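Local coordinates for DUF4973 domain-containing protein (Bacteroides thetaiotaomicron, PDB 4QNI) that is of unknown function but is probably an auxiliary nutrient-binding protein, built of two domains, of this Bacteroides species, at residues A[295-298]-A[304-307]; A[245-250]-A[287-292]. All blocks are in the same frame, centred on the assembly; numbering follows the deposited sequence.

Interaction 1. Residues A[295-298]-A[304-307]; sequences YFNY and TIIR
Arg307 starts with CG trans to the backbone N (chi1 -174°) and stays extended to NE, which carries its guanidinium back over strand 282-298. Asn297 turns its CG to the side of its own backbone N, and OD1 then meets Arg307. NH1 of Arg307 gives a hydrogen bond to OD1 of Asn297 (2.8 Å, 158° at the hydrogen). OD1 lies in the guanidinium plane, but the donor stands well above the amide carbonyl plane, and the two planes are 60° apart. NH1 has a second acceptor, the carbonyl O of Gly258. CB of Tyr295 lies over one face of the guanidinium, 3.4 Å from NH2 of Arg307. A leucine at Arg307 would probably leave OD1 of Asn297 and the Gly258 carbonyl without this shared donor. On the other flank of the amide, CG2 of Ile305 touches CG of Asn297 at 3.5 Å. The backbones join through Tyr298 N to Ile306 O and Ile306 N to Tyr298 O, both 2.9 Å. Tyr298 and Ile306 put their side chains on the opposite sheet face, where both pack on Pro280 of a second subunit. These features mark the loop end of the antiparallel beta hairpin of strands 282-298 and 306-321.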
loop_
_atom_site.group_PDB
_atom_site.type_symbol
_atom_site.label_atom_id
_atom_site.label_comp_id
_atom_site.label_asym_id
_atom_site.label_seq_id
_atom_site.Cartn_x
_atom_site.Cartn_y
_atom_site.Cartn_z
ATOM N N TYR A 295 39.268 4.465 19.822
ATOM C CA TYR A 295 38.766 5.750 20.273
ATOM C C TYR A 295 38.895 6.811 19.179
ATOM O O TYR A 295 39.898 6.822 18.465
ATOM C CB TYR A 295 39.574 6.216 21.474
ATOM C CG TYR A 295 39.455 5.368 22.709
ATOM C CD1 TYR A 295 40.308 4.285 22.919
ATOM C CD2 TYR A 295 38.593 5.727 23.740
ATOM C CE1 TYR A 295 40.246 3.531 24.093
ATOM C CE2 TYR A 295 38.549 5.005 24.929
ATOM C CZ TYR A 295 39.365 3.895 25.094
ATOM O OH TYR A 295 39.321 3.176 26.259
ATOM N N PHE A 296 37.947 7.758 19.109
ATOM C CA PHE A 296 38.038 8.887 18.177
ATOM C C PHE A 296 37.182 10.038 18.678
ATOM O O PHE A 296 36.255 9.820 19.460
ATOM C CB PHE A 296 37.637 8.487 16.733
ATOM C CG PHE A 296 36.152 8.413 16.486
ATOM C CD1 PHE A 296 35.423 7.292 16.864
ATOM C CD2 PHE A 296 35.477 9.470 15.875
ATOM C CE1 PHE A 296 34.049 7.226 16.639
ATOM C CE2 PHE A 296 34.100 9.407 15.655
ATOM C CZ PHE A 296 33.398 8.277 16.026
ATOM N N ASN A 297 37.445 11.248 18.163
ATOM C CA ASN A 297 36.685 12.446 18.495
ATOM C C ASN A 297 35.735 12.818 17.374
ATOM O O ASN A 297 36.166 13.017 16.233
ATOM C CB ASN A 297 37.618 13.637 18.768
ATOM C CG ASN A 297 38.560 13.476 19.935
ATOM O OD1 ASN A 297 38.207 12.934 20.983
ATOM N ND2 ASN A 297 39.763 14.012 19.801
ATOM N N TYR A 298 34.442 12.888 17.677
ATOM C CA TYR A 298 33.471 13.376 16.718
ATOM C C TYR A 298 33.298 14.872 17.027
ATOM O O TYR A 298 33.193 15.241 18.204
ATOM C CB TYR A 298 32.143 12.603 16.746
ATOM C CG TYR A 298 31.151 13.171 15.759
ATOM C CD1 TYR A 298 31.390 13.111 14.389
ATOM C CD2 TYR A 298 30.023 13.869 16.192
ATOM C CE1 TYR A 298 30.537 13.729 13.477
ATOM C CE2 TYR A 298 29.140 14.457 15.282
ATOM C CZ TYR A 298 29.407 14.391 13.927
ATOM O OH TYR A 298 28.555 14.980 13.022
ATOM N N THR A 304 33.116 21.734 19.997
ATOM C CA THR A 304 32.374 20.616 20.589
ATOM C C THR A 304 33.074 19.334 20.183
ATOM O O THR A 304 33.140 19.012 18.993
ATOM C CB THR A 304 30.889 20.628 20.171
ATOM O OG1 THR A 304 30.301 21.863 20.560
ATOM C CG2 THR A 304 30.097 19.466 20.788
ATOM N N ILE A 305 33.633 18.631 21.169
ATOM C CA ILE A 305 34.359 17.370 20.986
ATOM C C ILE A 305 33.683 16.268 21.825
ATOM O O ILE A 305 33.646 16.360 23.061
ATOM C CB ILE A 305 35.884 17.496 21.351
ATOM C CG1 ILE A 305 36.573 18.850 20.969
ATOM C CG2 ILE A 305 36.694 16.290 20.934
ATOM C CD1 ILE A 305 36.651 19.290 19.442
ATOM N N ILE A 306 33.166 15.226 21.144
ATOM C CA ILE A 306 32.549 14.040 21.747
ATOM C C ILE A 306 33.454 12.851 21.455
ATOM O O ILE A 306 33.454 12.339 20.330
ATOM C CB ILE A 306 31.098 13.778 21.266
ATOM C CG1 ILE A 306 30.238 15.059 21.278
ATOM C CG2 ILE A 306 30.459 12.638 22.084
ATOM C CD1 ILE A 306 29.046 14.979 20.411
ATOM N N ARG A 307 34.229 12.429 22.465
ATOM C CA ARG A 307 35.162 11.316 22.335
ATOM C C ARG A 307 34.443 9.980 22.522
ATOM O O ARG A 307 33.924 9.682 23.604
ATOM C CB ARG A 307 36.324 11.459 23.313
ATOM C CG ARG A 307 37.386 10.397 23.094
ATOM C CD ARG A 307 38.730 10.891 23.564
ATOM N NE ARG A 307 39.818 9.983 23.204
ATOM C CZ ARG A 307 40.415 9.947 22.019
ATOM N NH1 ARG A 307 40.013 10.753 21.040
ATOM N NH2 ARG A 307 41.418 9.110 21.800
#

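Interaction 2. Residues A[245-250]-A[287-292]; sequences GSVTIS and VIINNV
Ile289 is the first residue of 287-292 to reach 245-250. Its branch methyl CG2 meets CG2 of Val247 at 4.1 Å. The CB of each residue points toward the other segment, and the two side chains cross at about a right angle. CG2 of Ile289, anti to the backbone N, is the branch that meets Val247, while CG1 (chi1 -51°) lies beside that N. Asn291 has phi 58° and psi 45°, a left-handed conformation that interrupts the regular extended path before Val292. CG1 of Val292 lies 4.0 Å from CD1 of Ile249, again with the side chains nearly perpendicular. Here the long branch of Ile249 does the reaching. No hydrogen bond crosses between the segments. The contact is purely apolar, and all four touching residues are buried. They meet across the intervening strand 260-275. The nearest CA atoms, those of Val247 and Ile289, are only 7.9 Å apart, consistent with a curled sheet whose apolar residues gather on its inner side. Phe239 of strand 234-240, Tyr175 of strand 173-176 and Leu314 of strand 306-321 also pack on Ile289, while Leu261 and Pro267 of strand 260-275 touch Ile249.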
loop_
_atom_site.group_PDB
_atom_site.type_symbol
_atom_site.label_atom_id
_atom_site.label_comp_id
_atom_site.label_asym_id
_atom_site.label_seq_id
_atom_site.Cartn_x
_atom_site.Cartn_y
_atom_site.Cartn_z
ATOM N N GLY A 245 43.160 -14.521 10.255
ATOM C CA GLY A 245 44.387 -13.781 10.502
ATOM C C GLY A 245 44.102 -12.540 11.298
ATOM O O GLY A 245 43.004 -12.378 11.827
ATOM N N SER A 246 45.089 -11.675 11.416
ATOM C CA SER A 246 44.913 -10.422 12.140
ATOM C C SER A 246 44.276 -9.412 11.220
ATOM O O SER A 246 44.226 -9.625 10.002
ATOM C CB SER A 246 46.268 -9.902 12.628
ATOM O OG SER A 246 47.004 -9.421 11.513
ATOM N N VAL A 247 43.825 -8.289 11.800
ATOM C CA VAL A 247 43.282 -7.135 11.087
ATOM C C VAL A 247 44.124 -5.904 11.509
ATOM O O VAL A 247 44.449 -5.744 12.692
ATOM C CB VAL A 247 41.753 -6.946 11.327
ATOM C CG1 VAL A 247 41.220 -5.671 10.660
ATOM C CG2 VAL A 247 40.960 -8.167 10.841
ATOM N N THR A 248 44.524 -5.073 10.539
ATOM C CA THR A 248 45.202 -3.812 10.820
ATOM C C THR A 248 44.145 -2.719 10.725
ATOM O O THR A 248 43.564 -2.506 9.656
ATOM C CB THR A 248 46.386 -3.575 9.885
ATOM O OG1 THR A 248 47.297 -4.671 10.026
ATOM C CG2 THR A 248 47.106 -2.212 10.163
ATOM N N ILE A 249 43.858 -2.068 11.852
ATOM C CA ILE A 249 42.896 -0.977 11.910
ATOM C C ILE A 249 43.675 0.326 11.899
ATOM O O ILE A 249 44.537 0.532 12.746
ATOM C CB ILE A 249 41.934 -1.077 13.125
ATOM C CG1 ILE A 249 41.107 -2.383 13.099
ATOM C CG2 ILE A 249 41.022 0.144 13.162
ATOM C CD1 ILE A 249 40.123 -2.584 14.351
ATOM N N SER A 250 43.397 1.195 10.938
ATOM C CA SER A 250 44.090 2.470 10.873
ATOM C C SER A 250 43.153 3.587 10.415
ATOM O O SER A 250 41.992 3.353 10.039
ATOM C CB SER A 250 45.305 2.384 9.952
ATOM O OG SER A 250 44.906 2.012 8.647
ATOM N N VAL A 287 31.854 -13.405 7.986
ATOM C CA VAL A 287 33.143 -12.786 8.242
ATOM C C VAL A 287 33.018 -12.265 9.660
ATOM O O VAL A 287 32.176 -11.401 9.900
ATOM C CB VAL A 287 33.584 -11.708 7.223
ATOM C CG1 VAL A 287 34.934 -11.097 7.628
ATOM C CG2 VAL A 287 33.657 -12.285 5.808
ATOM N N ILE A 288 33.774 -12.821 10.615
ATOM C CA ILE A 288 33.683 -12.344 11.992
ATOM C C ILE A 288 34.945 -11.556 12.342
ATOM O O ILE A 288 36.035 -12.102 12.246
ATOM C CB ILE A 288 33.451 -13.537 12.952
ATOM C CG1 ILE A 288 32.079 -14.197 12.638
ATOM C CG2 ILE A 288 33.568 -13.123 14.436
ATOM C CD1 ILE A 288 31.844 -15.492 13.322
ATOM N N ILE A 289 34.813 -10.294 12.761
ATOM C CA ILE A 289 36.000 -9.508 13.169
ATOM C C ILE A 289 35.914 -9.321 14.658
ATOM O O ILE A 289 34.960 -8.730 15.139
ATOM C CB ILE A 289 36.185 -8.147 12.414
ATOM C CG1 ILE A 289 36.110 -8.314 10.876
ATOM C CG2 ILE A 289 37.494 -7.428 12.845
ATOM C CD1 ILE A 289 35.895 -6.961 10.140
ATOM N N ASN A 290 36.890 -9.830 15.390
ATOM C CA ASN A 290 36.913 -9.746 16.843
ATOM C C ASN A 290 37.880 -8.712 17.346
ATOM O O ASN A 290 38.851 -8.382 16.670
ATOM C CB ASN A 290 37.275 -11.102 17.449
ATOM C CG ASN A 290 36.238 -12.168 17.248
ATOM O OD1 ASN A 290 36.497 -13.213 16.650
ATOM N ND2 ASN A 290 35.044 -11.930 17.743
ATOM N N ASN A 291 37.626 -8.235 18.571
ATOM C CA ASN A 291 38.447 -7.300 19.333
ATOM C C ASN A 291 38.697 -5.967 18.628
ATOM O O ASN A 291 39.812 -5.435 18.650
ATOM C CB ASN A 291 39.777 -7.957 19.760
ATOM C CG ASN A 291 39.529 -9.091 20.701
ATOM O OD1 ASN A 291 38.822 -8.941 21.693
ATOM N ND2 ASN A 291 40.034 -10.263 20.371
ATOM N N VAL A 292 37.638 -5.411 18.058
ATOM C CA VAL A 292 37.675 -4.080 17.482
ATOM C C VAL A 292 37.660 -3.175 18.711
ATOM O O VAL A 292 36.776 -3.299 19.543
ATOM C CB VAL A 292 36.504 -3.823 16.508
ATOM C CG1 VAL A 292 36.521 -2.394 16.004
ATOM C CG2 VAL A 292 36.519 -4.812 15.350
#

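Both contacts use strand 282-298, and both belong to the same antiparallel sheet. Interaction 2 takes an earlier part of that strand and interaction 1 its end, with centres about 22 Å apart. The first joins direct neighbours in a hairpin, so backbone hydrogen bonds and a polar side-chain pair hold it. The second joins strands separated by another strand, and only methyl groups meet. Place matches chemistry: all the touching residues of interaction 2 are buried, whereas interaction 1 is only partly buried and has an exposed isoleucine. Interaction 1 also borders a second subunit of the assembly. No other protein chain touches the segments of interaction 2.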